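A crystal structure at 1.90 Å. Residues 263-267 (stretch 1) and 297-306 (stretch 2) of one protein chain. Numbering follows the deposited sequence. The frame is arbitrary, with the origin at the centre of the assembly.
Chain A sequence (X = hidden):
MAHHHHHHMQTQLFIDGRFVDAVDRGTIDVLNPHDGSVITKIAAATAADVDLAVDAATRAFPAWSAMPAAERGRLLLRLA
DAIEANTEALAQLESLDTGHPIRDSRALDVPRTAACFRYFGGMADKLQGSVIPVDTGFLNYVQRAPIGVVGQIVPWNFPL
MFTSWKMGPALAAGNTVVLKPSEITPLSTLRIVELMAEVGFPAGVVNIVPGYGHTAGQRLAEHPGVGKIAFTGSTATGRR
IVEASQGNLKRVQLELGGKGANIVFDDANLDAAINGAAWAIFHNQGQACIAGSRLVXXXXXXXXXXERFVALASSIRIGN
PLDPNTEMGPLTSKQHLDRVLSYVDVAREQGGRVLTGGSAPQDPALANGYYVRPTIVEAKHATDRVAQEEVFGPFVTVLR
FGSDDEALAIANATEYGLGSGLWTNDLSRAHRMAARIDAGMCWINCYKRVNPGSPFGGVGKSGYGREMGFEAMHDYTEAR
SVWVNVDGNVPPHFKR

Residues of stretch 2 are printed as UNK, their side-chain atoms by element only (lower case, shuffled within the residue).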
ATOM      1  N   ILE A 263      14.453  -0.206  29.891  1.00  9.06           N
ATOM      2  CA  ILE A 263      15.521   0.709  30.246  1.00  9.30           C
ATOM      3  C   ILE A 263      14.917   1.986  30.835  1.00  9.55           C
ATOM      4  O   ILE A 263      14.040   2.596  30.233  1.00  9.26           O
ATOM      5  CB  ILE A 263      16.365   1.095  29.001  1.00  9.23           C
ATOM      6  CG1 ILE A 263      16.841  -0.139  28.239  1.00  9.15           C
ATOM      7  CG2 ILE A 263      17.554   1.959  29.393  1.00  9.46           C
ATOM      8  CD1 ILE A 263      17.377   0.142  26.843  1.00  9.06           C
ATOM      9  N   VAL A 264      15.386   2.383  32.011  1.00  9.97           N
ATOM     10  CA  VAL A 264      14.906   3.580  32.657  1.00 10.42           C
ATOM     11  C   VAL A 264      16.039   4.597  32.733  1.00 11.02           C
ATOM     12  O   VAL A 264      17.038   4.427  33.455  1.00 11.21           O
ATOM     13  CB  VAL A 264      14.332   3.265  34.051  1.00 10.46           C
ATOM     14  CG1 VAL A 264      13.773   4.505  34.729  1.00 10.62           C
ATOM     15  CG2 VAL A 264      13.274   2.180  33.927  1.00 10.23           C
ATOM     16  N   PHE A 265      15.856   5.683  32.003  1.00  9.25           N
ATOM     17  CA  PHE A 265      16.798   6.776  31.996  1.00 10.21           C
ATOM     18  C   PHE A 265      16.576   7.738  33.166  1.00 11.04           C
ATOM     19  O   PHE A 265      15.540   7.718  33.838  1.00 10.76           O
ATOM     20  CB  PHE A 265      16.750   7.505  30.656  1.00 10.39           C
ATOM     21  CG  PHE A 265      17.401   6.749  29.551  1.00 10.47           C
ATOM     22  CD1 PHE A 265      18.767   6.858  29.330  1.00 10.88           C
ATOM     23  CD2 PHE A 265      16.661   5.889  28.755  1.00 10.24           C
ATOM     24  CE1 PHE A 265      19.375   6.118  28.320  1.00 10.91           C
ATOM     25  CE2 PHE A 265      17.252   5.166  27.736  1.00 10.40           C
ATOM     26  CZ  PHE A 265      18.620   5.269  27.519  1.00 10.64           C
ATOM     27  N   ASP A 266      17.560   8.594  33.410  1.00 12.55           N
ATOM     28  CA  ASP A 266      17.511   9.433  34.619  1.00 13.91           C
ATOM     29  C   ASP A 266      16.491  10.562  34.509  1.00 13.42           C
ATOM     30  O   ASP A 266      16.160  11.194  35.515  1.00 13.34           O
ATOM     31  CB  ASP A 266      18.910   9.922  35.067  1.00 15.88           C
ATOM     32  CG  ASP A 266      19.536  10.901  34.132  1.00 17.99           C
ATOM     33  OD1 ASP A 266      19.242  10.911  32.936  1.00 20.87           O
ATOM     34  OD2 ASP A 266      20.334  11.711  34.609  1.00 20.45           O
ATOM     35  N   ASP A 267      15.957  10.782  33.313  1.00 12.57           N
ATOM     36  CA  ASP A 267      14.923  11.782  33.134  1.00 12.64           C
ATOM     37  C   ASP A 267      13.503  11.141  33.003  1.00 12.38           C
ATOM     38  O   ASP A 267      12.547  11.801  32.618  1.00 12.40           O
ATOM     39  CB  ASP A 267      15.270  12.640  31.923  1.00 12.76           C
ATOM     40  CG  ASP A 267      15.027  11.914  30.622  1.00 12.38           C
ATOM     41  OD1 ASP A 267      15.150  10.667  30.626  1.00 11.96           O
ATOM     42  OD2 ASP A 267      14.672  12.571  29.625  1.00 12.51           O
ATOM     43  N   UNK A 297      18.694   0.129  34.659  1.00  9.29           N
ATOM     44  CA  UNK A 297      18.420   1.390  35.356  1.00  9.68           C
ATOM     45  C   UNK A 297      19.621   2.315  35.357  1.00 10.14           C
ATOM     46  O   UNK A 297      20.735   1.886  35.653  1.00 10.03           O
ATOM     47  c   UNK A 297      15.584   0.873  36.534  1.00  9.35           C
ATOM     48  c   UNK A 297      18.074   1.112  36.818  1.00  9.81           C
ATOM     49  c   UNK A 297      16.865   0.218  37.052  1.00  9.51           C
ATOM     50  c   UNK A 297      16.740  -0.047  38.536  1.00  9.74           C
ATOM     51  N   UNK A 298      19.390   3.586  35.047  1.00 10.41           N
ATOM     52  CA  UNK A 298      20.446   4.565  35.102  1.00 11.35           C
ATOM     53  C   UNK A 298      20.930   4.686  36.552  1.00 12.25           C
ATOM     54  O   UNK A 298      20.131   4.749  37.477  1.00 11.87           O
ATOM     55  c   UNK A 298      21.102   6.884  34.379  1.00 11.91           C
ATOM     56  n   UNK A 298      22.784   8.088  33.643  1.00 12.73           N
ATOM     57  c   UNK A 298      21.824   7.168  33.276  1.00 12.12           C
ATOM     58  n   UNK A 298      21.672   7.602  35.400  1.00 12.48           N
ATOM     59  c   UNK A 298      19.978   5.930  34.608  1.00 11.45           C
ATOM     60  c   UNK A 298      22.677   8.325  34.937  1.00 12.84           C
ATOM     61  N   UNK A 299      22.235   4.726  36.717  1.00 14.13           N
ATOM     62  CA  UNK A 299      22.859   4.764  38.047  1.00 16.55           C
ATOM     63  C   UNK A 299      22.295   5.865  38.976  1.00 16.56           C
ATOM     64  O   UNK A 299      22.191   5.666  40.179  1.00 16.78           O
ATOM     65  c   UNK A 299      25.152   4.739  39.224  1.00 22.45           C
ATOM     66  o   UNK A 299      25.546   2.375  39.026  1.00 29.74           O
ATOM     67  c   UNK A 299      24.382   4.927  37.911  1.00 19.06           C
ATOM     68  o   UNK A 299      24.514   3.069  40.887  1.00 25.90           O
ATOM     69  c   UNK A 299      25.068   3.295  39.763  1.00 25.47           C
ATOM     70  N   UNK A 300      22.006   7.041  38.427  1.00 16.86           N
ATOM     71  CA  UNK A 300      21.508   8.152  39.231  1.00 17.86           C
ATOM     72  C   UNK A 300      20.152   7.887  39.874  1.00 16.12           C
ATOM     73  O   UNK A 300      19.898   8.417  40.931  1.00 16.12           O
ATOM     74  n   UNK A 300      24.959  10.562  39.302  1.00 32.11           N
ATOM     75  n   UNK A 300      27.066  11.368  38.864  1.00 36.43           N
ATOM     76  c   UNK A 300      22.827  10.034  38.081  1.00 22.99           C
ATOM     77  c   UNK A 300      21.460   9.468  38.427  1.00 19.60           C
ATOM     78  c   UNK A 300      25.745  11.528  38.824  1.00 34.89           C
ATOM     79  n   UNK A 300      25.220  12.640  38.298  1.00 37.84           N
ATOM     80  c   UNK A 300      23.494  10.608  39.336  1.00 27.56           C
ATOM     81  N   UNK A 301      19.304   7.079  39.244  1.00 14.39           N
ATOM     82  CA  UNK A 301      17.955   6.792  39.780  1.00 13.62           C
ATOM     83  C   UNK A 301      17.748   5.345  40.235  1.00 12.97           C
ATOM     84  O   UNK A 301      16.678   4.988  40.749  1.00 12.42           O
ATOM     85  c   UNK A 301      16.835   8.750  38.668  1.00 13.93           C
ATOM     86  c   UNK A 301      16.617   5.181  37.318  1.00 12.36           C
ATOM     87  c   UNK A 301      16.928   6.639  37.404  1.00 12.80           C
ATOM     88  c   UNK A 301      16.831   7.240  38.817  1.00 13.38           C
ATOM     89  N   UNK A 302      18.772   4.504  40.077  1.00 12.82           N
ATOM     90  CA  UNK A 302      18.582   3.059  40.333  1.00 12.62           C
ATOM     91  C   UNK A 302      18.109   2.763  41.741  1.00 13.02           C
ATOM     92  O   UNK A 302      17.125   2.071  41.913  1.00 12.55           O
ATOM     93  c   UNK A 302      19.851   2.296  40.016  1.00 12.58           C
ATOM     94  N   UNK A 303      18.773   3.345  42.743  1.00 13.87           N
ATOM     95  CA  UNK A 303      18.442   3.061  44.124  1.00 14.93           C
ATOM     96  C   UNK A 303      17.056   3.571  44.483  1.00 14.28           C
ATOM     97  O   UNK A 303      16.273   2.846  45.089  1.00 14.17           O
ATOM     98  c   UNK A 303      19.532   3.590  45.076  1.00 16.72           C
ATOM     99  c   UNK A 303      20.901   2.918  44.812  1.00 17.87           C
ATOM    100  o   UNK A 303      20.987   1.693  44.893  1.00 18.79           O
ATOM    101  o   UNK A 303      21.889   3.603  44.437  1.00 20.85           O
ATOM    102  N   UNK A 304      16.738   4.782  44.044  1.00 13.97           N
ATOM    103  CA  UNK A 304      15.423   5.370  44.239  1.00 14.08           C
ATOM    104  C   UNK A 304      14.303   4.510  43.620  1.00 13.27           C
ATOM    105  O   UNK A 304      13.320   4.165  44.299  1.00 13.82           O
ATOM    106  c   UNK A 304      15.392   6.764  43.636  1.00 14.35           C
ATOM    107  N   UNK A 305      14.492   4.147  42.359  1.00 12.47           N
ATOM    108  CA  UNK A 305      13.577   3.292  41.640  1.00 11.72           C
ATOM    109  C   UNK A 305      13.365   1.957  42.369  1.00 11.92           C
ATOM    110  O   UNK A 305      12.232   1.535  42.602  1.00 11.46           O
ATOM    111  c   UNK A 305      12.000   0.345  38.635  1.00  9.72           C
ATOM    112  c   UNK A 305      12.893   0.982  39.479  1.00 10.19           C
ATOM    113  c   UNK A 305      12.535   3.046  38.325  1.00 10.12           C
ATOM    114  c   UNK A 305      11.641   2.413  37.492  1.00  9.79           C
ATOM    115  c   UNK A 305      13.162   2.335  39.340  1.00 10.43           C
ATOM    116  c   UNK A 305      11.380   1.071  37.634  1.00  9.54           C
ATOM    117  c   UNK A 305      14.136   3.024  40.265  1.00 11.31           C
ATOM    118  N   UNK A 306      14.466   1.312  42.744  1.00 12.12           N
ATOM    119  CA  UNK A 306      14.377   0.001  43.355  1.00 12.42           C
ATOM    120  C   UNK A 306      13.679   0.036  44.697  1.00 13.43           C
ATOM    121  O   UNK A 306      12.921  -0.858  45.002  1.00 13.29           O
ATOM    122  c   UNK A 306      15.603  -2.234  41.516  1.00 11.68           C
ATOM    123  c   UNK A 306      15.753  -0.634  43.470  1.00 12.44           C
ATOM    124  c   UNK A 306      17.839  -1.414  42.317  1.00 12.20           C
ATOM    125  c   UNK A 306      16.377  -1.058  42.133  1.00 12.05           C
TER

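Position 297 lies on a strand that runs parallel to the strand of stretch 1, its CA 4.9 Å from the CA of Val264. Its side chain is four carbons, forked at the second, and one carbon of the fork lies 3.7 Å from CB of Val264. A fork one carbon beyond CB is leucine: Leu297, with CD2 making that contact. Bridge partners, Leu297 and Val264 send their side chains to the same face of the sheet.

Position 298 carries one carbon and then a five-membered ring of three carbons and two nitrogens. Its backbone N donates a hydrogen bond to O of Val264 at 3.0 Å, and CB of Asp266 sits over one face of the ring. Only histidine has such a ring: His298. The CB of Asp266 is 3.9 Å from the ring centroid, 26° off the normal, a CH-pi contact, and comes within 3.6 Å of ND1.

Position 299 has three carbons in a row, the third carrying two oxygens, and touches nothing on stretch 1. That is glutamate, Glu299; its CA-to-CB bond points away.

At position 300 three carbons lead to a nitrogen and then to a carbon bearing two more nitrogens, a guanidinium. CB starts toward stretch 1 and lies 4.2 Å from CB of Asp266, but the end of the chain leads away. This is Arg300. Its backbone N donates a hydrogen bond to ND1 of His298 at 3.1 Å, which ties the imidazole to the turn that follows it.

Position 301 has four carbons, forked at the first, one arm two carbons long, and that longer arm ends 3.9 Å from CG1 of Val264. The β-branched pattern is isoleucine, Ile301. The end of the arm is CD1, while CG1 lies 4.0 Å from CA of Asp266. The backbone N of Ile301 donates a hydrogen bond to O of His298 at 3.0 Å, closing the turn.

Position 302 has one carbon and no contact across: Ala302, in the helix. Position 303 has two carbons, the second with two oxygens, and is out of reach: Asp303. Position 304 again shows a single carbon, Ala304, also out of reach.

Position 305 returns to the contact with one carbon and a ring of six carbons with no oxygen on it, a ring atom 3.9 Å from CG2 of Val264, which meets the ring obliquely. This is phenylalanine, Phe305, and the ring atom is CE2. Position 306, four carbons forked at the second, is Leu306, out of reach.

The design rule is one valine serving three partners. One backbone hydrogen bond, His298 N to Val264 O, joins the two stretches beside the Val264-Leu297 bridge, and buried Val264 packs against Leu297, Ile301 and Phe305. The last two are four residues apart, joined by the backbone hydrogen bond from N of Phe305 to O of Ile301 at 2.8 Å, and both reach the same valine. At the exposed margin, Asp266 contributes its CB to the His298 face rather than a salt bridge to Arg300.

Stretch 2, residues 297-306: LHERIADAFL
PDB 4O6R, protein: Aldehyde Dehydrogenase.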